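PDB 2X8R: glycosyl hydrolase from Aspergillus fumigatus, which probably cleaves the beta-1,4 linkages between N-acetylmuramic acid and N-acetylglucosamine in bacterial peptidoglycan, as a secreted lysozyme of glycoside hydrolase family 25. Local coordinates for residues 108-111 with 112-116; 198-201 with 202-205; 7-10 with 11-15. All coordinates share one frame; numbering follows the deposited sequence.

Interaction 1 (108-111 with 112-116); sequences YGLS and HSQMV
Gln-114 folds back from the first turn of helix 112-130 onto Ser-111, and its side chain is the one to follow outward. Gln-114 CB sits 3.5 Å from Ser-111 OG and also faces CB of Leu-110. CG, placed beside its own backbone N (chi1 -70°), comes a little closer to that hydroxyl. The amide at the tip then presents OE1 to the backbone: Ser-111 N donates to Gln-114 OE1 over 3.0 Å, nearly straight at 173°, in the carbonyl plane and on a lone pair. A water donates a hydrogen bond to the same oxygen and another to Gly-109 O, and OE1 touches CD2 of Leu-110, whose side chain crosses that of Gln-114 at about a right angle.

The reverse bond completes a capping box. Ser-111 is the N-cap residue, and Ser-111 OG accepts from Gln-114 N at 3.1 Å, so serine and glutamine each bind the other's backbone N-H with a side-chain oxygen. Ser-111 O meanwhile receives Met-115 N at 2.8 Å, the first i-to-i+4 bond of the helix.

Where the helix start faces helix 140-147, Met-115 holds CG anti to its backbone N (chi1 -175°), and two further bends bring its methyl back toward the loop. Met-115 CE lies 3.9 Å from CD2 of Tyr-108, approaching the ring obliquely, and 4.1 Å from CB of Leu-110. Trp-142 and Thr-147 of helix 140-147 pack against the same methionine, while the hydroxyl of Tyr-108 is hydrogen-bonded to the carbonyl of Glu-99.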
loop_
_atom_site.group_PDB
_atom_site.type_symbol
_atom_site.label_atom_id
_atom_site.label_comp_id
_atom_site.label_asym_id
_atom_site.label_seq_id
_atom_site.Cartn_x
_atom_site.Cartn_y
_atom_site.Cartn_z
ATOM N N TYR A 108 1.665 -12.289 13.845
ATOM C CA TYR A 108 2.854 -11.689 14.471
ATOM C C TYR A 108 2.823 -11.850 16.008
ATOM O O TYR A 108 3.484 -11.111 16.741
ATOM C CB TYR A 108 2.989 -10.185 14.080
ATOM C CG TYR A 108 3.088 -9.959 12.565
ATOM C CD1 TYR A 108 4.311 -9.938 11.914
ATOM C CD2 TYR A 108 1.926 -9.738 11.795
ATOM C CE1 TYR A 108 4.384 -9.742 10.515
ATOM C CE2 TYR A 108 1.977 -9.546 10.423
ATOM C CZ TYR A 108 3.203 -9.541 9.778
ATOM O OH TYR A 108 3.271 -9.345 8.414
ATOM N N GLY A 109 1.979 -12.762 16.488
ATOM C CA GLY A 109 1.875 -13.038 17.921
ATOM C C GLY A 109 1.029 -12.025 18.665
ATOM O O GLY A 109 0.938 -12.050 19.914
ATOM N N LEU A 110 0.364 -11.142 17.935
ATOM C CA LEU A 110 -0.452 -10.121 18.572
ATOM C C LEU A 110 -1.915 -10.566 18.618
ATOM O O LEU A 110 -2.384 -11.297 17.735
ATOM C CB LEU A 110 -0.334 -8.802 17.799
ATOM C CG LEU A 110 0.981 -8.010 17.799
ATOM C CD1 LEU A 110 0.616 -6.563 17.430
ATOM C CD2 LEU A 110 1.608 -8.074 19.186
ATOM N N SER A 111 -2.630 -10.094 19.642
ATOM C CA SER A 111 -4.061 -10.276 19.763
ATOM C C SER A 111 -4.786 -9.296 18.864
ATOM O O SER A 111 -4.171 -8.382 18.314
ATOM C CB SER A 111 -4.503 -10.036 21.213
ATOM O OG SER A 111 -4.433 -8.644 21.564
ATOM N N HIS A 112 -6.098 -9.480 18.716
ATOM C CA HIS A 112 -6.903 -8.543 17.976
ATOM C C HIS A 112 -6.722 -7.145 18.544
ATOM O O HIS A 112 -6.479 -6.204 17.786
ATOM C CB HIS A 112 -8.380 -8.941 18.050
ATOM C CG HIS A 112 -8.708 -10.138 17.237
ATOM N ND1 HIS A 112 -9.998 -10.617 17.118
ATOM C CD2 HIS A 112 -7.929 -10.959 16.501
ATOM C CE1 HIS A 112 -9.992 -11.681 16.335
ATOM N NE2 HIS A 112 -8.751 -11.909 15.948
ATOM N N SER A 113 -6.791 -6.984 19.875
ATOM C CA SER A 113 -6.757 -5.609 20.362
ATOM C C SER A 113 -5.378 -5.020 20.181
ATOM O O SER A 113 -5.248 -3.816 19.952
ATOM C CB SER A 113 -7.225 -5.439 21.811
ATOM O OG SER A 113 -6.547 -6.323 22.648
ATOM N N GLN A 114 -4.355 -5.847 20.322
ATOM C CA GLN A 114 -2.980 -5.359 20.091
ATOM C C GLN A 114 -2.748 -4.945 18.651
ATOM O O GLN A 114 -2.055 -3.952 18.380
ATOM C CB GLN A 114 -1.928 -6.387 20.508
ATOM C CG GLN A 114 -1.881 -6.549 22.012
ATOM C CD GLN A 114 -1.007 -7.691 22.427
ATOM O OE1 GLN A 114 -1.025 -8.761 21.804
ATOM N NE2 GLN A 114 -0.211 -7.484 23.484
ATOM N N MET A 115 -3.276 -5.748 17.734
ATOM C CA MET A 115 -3.072 -5.484 16.305
ATOM C C MET A 115 -3.846 -4.235 15.905
ATOM O O MET A 115 -3.319 -3.362 15.201
ATOM C CB MET A 115 -3.502 -6.687 15.492
ATOM C CG MET A 115 -3.221 -6.558 13.984
ATOM S SD MET A 115 -1.483 -6.315 13.595
ATOM C CE MET A 115 -0.914 -7.986 13.869
ATOM N N VAL A 116 -5.085 -4.109 16.390
ATOM C CA VAL A 116 -5.851 -2.906 16.058
ATOM C C VAL A 116 -5.113 -1.648 16.581
ATOM O O VAL A 116 -4.996 -0.629 15.875
ATOM C CB VAL A 116 -7.293 -3.056 16.542
ATOM C CG1 VAL A 116 -8.045 -1.696 16.525
ATOM C CG2 VAL A 116 -8.000 -4.166 15.679
HETATM O O HOH W 1 -0.904 -11.492 22.312
HETATM O O HOH W 2 -4.354 -8.305 24.197
#

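Interaction 2 (198-201 with 202-205); sequences NGPM and TQLR
Pro-200 O is gripped by two N-H groups of the helix that follows it. Leu-204 N donates at 3.1 Å to Pro-200 O, lying in the carbonyl plane with an N-H...O angle of 161°, whereas the bond from Gln-203 N is bent and weak. One residue on, Arg-205 N gives Met-201 O a shorter bond, 2.8 Å, almost straight and nearly along the C=O axis. Pro-200 thus stands at the N-cap, and the two i-to-i+4 bonds start the alpha-helical pattern.

The proline ring lies alongside Gln-203, both pointing the same way, with Pro-200 CD 4.0 Å from Gln-203 CG. Met-201 starts out away from the turn, but bends at chi2 and chi3 bring its thioether back over Leu-204 and Arg-205. There Met-201 SD touches CD2 of Leu-204 at 3.8 Å, and the methyl CE sits 3.5 Å above one face of the Arg-205 guanidinium plane, offset toward its rim. That methyl also meets Arg-205 CG, so one carbon touches both the aliphatic stem and the flat end.

Leu-204 turns inward beneath this surface turn, packing on Val-4 of strand 3-9, Phe-28 of strand 26-35 and Phe-197 of strand 193-198. Met-201 also reaches Val-4 and Gln-27 of strand 26-35; between them the two side chains seat the start of helix 201-209 against strands 3-9, 26-35 and 193-198.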
loop_
_atom_site.group_PDB
_atom_site.type_symbol
_atom_site.label_atom_id
_atom_site.label_comp_id
_atom_site.label_asym_id
_atom_site.label_seq_id
_atom_site.Cartn_x
_atom_site.Cartn_y
_atom_site.Cartn_z
ATOM N N ASN A 198 -10.198 2.172 -8.354
ATOM C CA ASN A 198 -11.679 2.147 -8.530
ATOM C C ASN A 198 -12.168 3.525 -8.964
ATOM O O ASN A 198 -12.531 4.366 -8.125
ATOM C CB ASN A 198 -12.324 1.758 -7.202
ATOM C CG ASN A 198 -13.748 1.210 -7.344
ATOM O OD1 ASN A 198 -14.418 1.358 -8.386
ATOM N ND2 ASN A 198 -14.234 0.621 -6.268
ATOM N N GLY A 199 -12.204 3.734 -10.269
ATOM C CA GLY A 199 -12.741 4.976 -10.831
ATOM C C GLY A 199 -11.890 5.509 -11.954
ATOM O O GLY A 199 -10.918 4.887 -12.367
ATOM N N PRO A 200 -12.225 6.710 -12.435
ATOM C CA PRO A 200 -11.484 7.311 -13.526
ATOM C C PRO A 200 -10.213 8.053 -13.058
ATOM O O PRO A 200 -10.042 8.324 -11.864
ATOM C CB PRO A 200 -12.518 8.305 -14.084
ATOM C CG PRO A 200 -13.275 8.734 -12.874
ATOM C CD PRO A 200 -13.422 7.486 -12.065
ATOM N N MET A 201 -9.400 8.494 -14.018
ATOM C CA MET A 201 -8.173 9.192 -13.699
ATOM C C MET A 201 -8.445 10.416 -12.825
ATOM O O MET A 201 -7.680 10.714 -11.959
ATOM C CB MET A 201 -7.471 9.718 -14.943
ATOM C CG MET A 201 -6.497 8.870 -15.488
ATOM S SD MET A 201 -5.008 8.464 -14.447
ATOM C CE MET A 201 -4.866 9.925 -13.637
ATOM N N THR A 202 -9.528 11.140 -13.118
ATOM C CA THR A 202 -9.777 12.342 -12.318
ATOM C C THR A 202 -9.849 11.997 -10.819
ATOM O O THR A 202 -9.327 12.778 -9.997
ATOM C CB THR A 202 -11.018 13.178 -12.762
ATOM O OG1 THR A 202 -12.128 12.323 -12.852
ATOM C CG2 THR A 202 -10.779 13.827 -14.117
ATOM N N GLN A 203 -10.476 10.870 -10.475
ATOM C CA GLN A 203 -10.555 10.457 -9.073
ATOM C C GLN A 203 -9.236 9.930 -8.553
ATOM O O GLN A 203 -8.933 10.079 -7.357
ATOM C CB GLN A 203 -11.668 9.425 -8.867
ATOM C CG GLN A 203 -13.060 10.064 -8.982
ATOM C CD GLN A 203 -13.265 11.210 -7.986
ATOM O OE1 GLN A 203 -13.264 11.009 -6.764
ATOM N NE2 GLN A 203 -13.425 12.418 -8.502
ATOM N N LEU A 204 -8.464 9.281 -9.419
ATOM C CA LEU A 204 -7.104 8.906 -9.021
ATOM C C LEU A 204 -6.262 10.149 -8.673
ATOM O O LEU A 204 -5.564 10.175 -7.618
ATOM C CB LEU A 204 -6.418 8.041 -10.092
ATOM C CG LEU A 204 -4.937 7.686 -9.918
ATOM C CD1 LEU A 204 -4.776 6.936 -8.611
ATOM C CD2 LEU A 204 -4.520 6.820 -11.107
ATOM N N ARG A 205 -6.293 11.176 -9.531
ATOM C CA ARG A 205 -5.563 12.423 -9.181
ATOM C C ARG A 205 -6.034 13.043 -7.835
ATOM O O ARG A 205 -5.238 13.693 -7.153
ATOM C CB ARG A 205 -5.663 13.443 -10.325
ATOM C CG ARG A 205 -4.918 12.943 -11.556
ATOM C CD ARG A 205 -4.557 14.057 -12.578
ATOM N NE ARG A 205 -4.084 13.495 -13.845
ATOM C CZ ARG A 205 -2.850 13.041 -14.081
ATOM N NH1 ARG A 205 -1.903 13.065 -13.140
ATOM N NH2 ARG A 205 -2.551 12.554 -15.282
#

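Interaction 3 (7-10 with 11-15); sequences FDIS and NHQKS
A type I beta turn from Ser-10 to Gln-13 takes the chain out of strand 3-9, and the N, O and OG of Ser-10 together with the N and amide oxygen of Gln-13 hold it. The turn's own bond runs from Gln-13 N to Ser-10 O at 2.9 Å, with the donor well above the carbonyl plane, 45° out of it. His-12 N donates to Ser-10 OG at 3.2 Å, an ST turn laid over the beta turn. The hydroxyl can meet it because OG stands between the backbone N and the carbonyl carbon of its own residue (chi1 70°); from there it also approaches the His-12 ring obliquely.

The side chain of Gln-13 reaches back toward the strand. Its CG lies beside its backbone N, and a bend at chi2 (69°) swings the amide toward the strand end, where Ser-10 N donates to Gln-13 OE1 at 3.1 Å, tilted slightly from the carbonyl plane. Gln-13 OE1 also rests 3.4 Å from Ile-9 CA. A water donates to Gln-13 OE1 at 2.8 Å and lies at the same distance from Ser-10 OG, bridging the two side-chain oxygens.

Family 25 enzymes have a TIM-barrel-like fold, and strand 3-9 here pairs with strands 26-35 and 193-198. The turn begins the loop at the C-terminal end of a barrel strand, the end where TIM barrels carry their active sites, and leads on to helix 18-23. Ile-9 packs on Val-29 and Ile-31 of strand 26-35 and on Phe-18 of that helix. On the loop itself, Asn-11 N is held by a carboxylate oxygen of Asp-41.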
loop_
_atom_site.group_PDB
_atom_site.type_symbol
_atom_site.label_atom_id
_atom_site.label_comp_id
_atom_site.label_asym_id
_atom_site.label_seq_id
_atom_site.Cartn_x
_atom_site.Cartn_y
_atom_site.Cartn_z
ATOM N N PHE A 7 0.256 -0.788 -10.702
ATOM C CA PHE A 7 1.017 -1.976 -10.255
ATOM C C PHE A 7 1.817 -1.685 -9.016
ATOM O O PHE A 7 1.843 -0.548 -8.574
ATOM C CB PHE A 7 1.844 -2.607 -11.402
ATOM C CG PHE A 7 3.011 -1.769 -11.963
ATOM C CD1 PHE A 7 4.273 -2.354 -12.064
ATOM C CD2 PHE A 7 2.827 -0.492 -12.488
ATOM C CE1 PHE A 7 5.358 -1.671 -12.612
ATOM C CE2 PHE A 7 3.903 0.234 -13.076
ATOM C CZ PHE A 7 5.171 -0.360 -13.160
ATOM N N ASP A 8 2.393 -2.724 -8.419
ATOM C CA ASP A 8 3.276 -2.504 -7.270
ATOM C C ASP A 8 4.481 -3.422 -7.380
ATOM O O ASP A 8 4.380 -4.557 -7.879
ATOM C CB ASP A 8 2.532 -2.669 -5.939
ATOM C CG ASP A 8 1.972 -4.052 -5.780
ATOM O OD1 ASP A 8 2.715 -4.950 -5.297
ATOM O OD2 ASP A 8 0.804 -4.237 -6.123
ATOM N N ILE A 9 5.609 -2.926 -6.885
ATOM C CA ILE A 9 6.913 -3.522 -7.120
ATOM C C ILE A 9 7.775 -3.351 -5.877
ATOM O O ILE A 9 7.433 -2.593 -4.988
ATOM C CB ILE A 9 7.628 -2.894 -8.342
ATOM C CG1 ILE A 9 7.722 -1.355 -8.195
ATOM C CG2 ILE A 9 6.895 -3.305 -9.650
ATOM C CD1 ILE A 9 8.594 -0.670 -9.292
ATOM N N SER A 10 8.881 -4.082 -5.850
ATOM C CA SER A 10 9.833 -4.092 -4.720
ATOM C C SER A 10 11.214 -4.540 -5.244
ATOM O O SER A 10 11.421 -4.701 -6.478
ATOM C CB SER A 10 9.351 -5.054 -3.642
ATOM O OG SER A 10 9.464 -6.453 -4.060
ATOM N N ASN A 11 12.162 -4.731 -4.330
ATOM C CA ASN A 11 13.462 -5.308 -4.730
ATOM C C ASN A 11 13.362 -6.679 -5.411
ATOM O O ASN A 11 14.365 -7.137 -5.944
ATOM C CB ASN A 11 14.450 -5.393 -3.565
ATOM C CG ASN A 11 14.085 -6.488 -2.571
ATOM O OD1 ASN A 11 12.912 -6.714 -2.274
ATOM N ND2 ASN A 11 15.091 -7.155 -2.024
ATOM N N HIS A 12 12.204 -7.349 -5.376
ATOM C CA HIS A 12 12.027 -8.572 -6.167
ATOM C C HIS A 12 12.088 -8.311 -7.670
ATOM O O HIS A 12 12.411 -9.216 -8.454
ATOM C CB HIS A 12 10.741 -9.278 -5.811
ATOM C CG HIS A 12 10.787 -9.956 -4.479
ATOM N ND1 HIS A 12 10.053 -11.087 -4.194
ATOM C CD2 HIS A 12 11.500 -9.679 -3.361
ATOM C CE1 HIS A 12 10.294 -11.462 -2.949
ATOM N NE2 HIS A 12 11.172 -10.628 -2.424
ATOM N N GLN A 13 11.780 -7.078 -8.066
ATOM C CA GLN A 13 12.022 -6.618 -9.433
ATOM C C GLN A 13 13.288 -5.754 -9.523
ATOM O O GLN A 13 13.301 -4.573 -9.101
ATOM C CB GLN A 13 10.824 -5.805 -9.933
ATOM C CG GLN A 13 9.563 -6.572 -10.153
ATOM C CD GLN A 13 8.909 -7.065 -8.901
ATOM O OE1 GLN A 13 8.602 -6.311 -7.976
ATOM N NE2 GLN A 13 8.688 -8.379 -8.853
ATOM N N LYS A 14 14.370 -6.328 -10.057
ATOM C CA LYS A 14 15.654 -5.623 -10.104
ATOM C C LYS A 14 15.648 -4.448 -11.052
ATOM O O LYS A 14 16.454 -3.524 -10.909
ATOM C CB LYS A 14 16.775 -6.530 -10.605
ATOM C CG LYS A 14 17.384 -7.417 -9.629
ATOM C CD LYS A 14 18.295 -8.414 -10.406
ATOM C CE LYS A 14 18.613 -9.634 -9.606
ATOM N NZ LYS A 14 19.159 -10.744 -10.510
ATOM N N SER A 15 14.775 -4.530 -12.050
ATOM C CA SER A 15 14.658 -3.566 -13.154
ATOM C C SER A 15 13.203 -3.563 -13.620
ATOM O O SER A 15 12.597 -4.628 -13.812
ATOM C CB SER A 15 15.586 -3.979 -14.319
ATOM O OG SER A 15 15.407 -3.173 -15.461
HETATM O O HOH W 3 7.245 -7.037 -5.625
#

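Interactions 1 and 2 each start a helix, 112-130 and 201-209, whereas interaction 3 ends a strand. In interactions 1 and 3 a glutamine amide oxygen takes the backbone N-H of a serine three residues earlier, with that serine's hydroxyl holding another N-H; interaction 2, with proline at the N-cap, relies on main-chain bonds and a methionine laid over its neighbours. Interaction 2 is a surface contact with one buried leucine, while the other two are partly buried. Strand 3-9 supplies part of interaction 3 and packs beneath interaction 2, and strand 26-35 touches both; their nearest atoms are about 9 Å apart. Interactions 1 and 2 lie on opposite sides of the chain's centre.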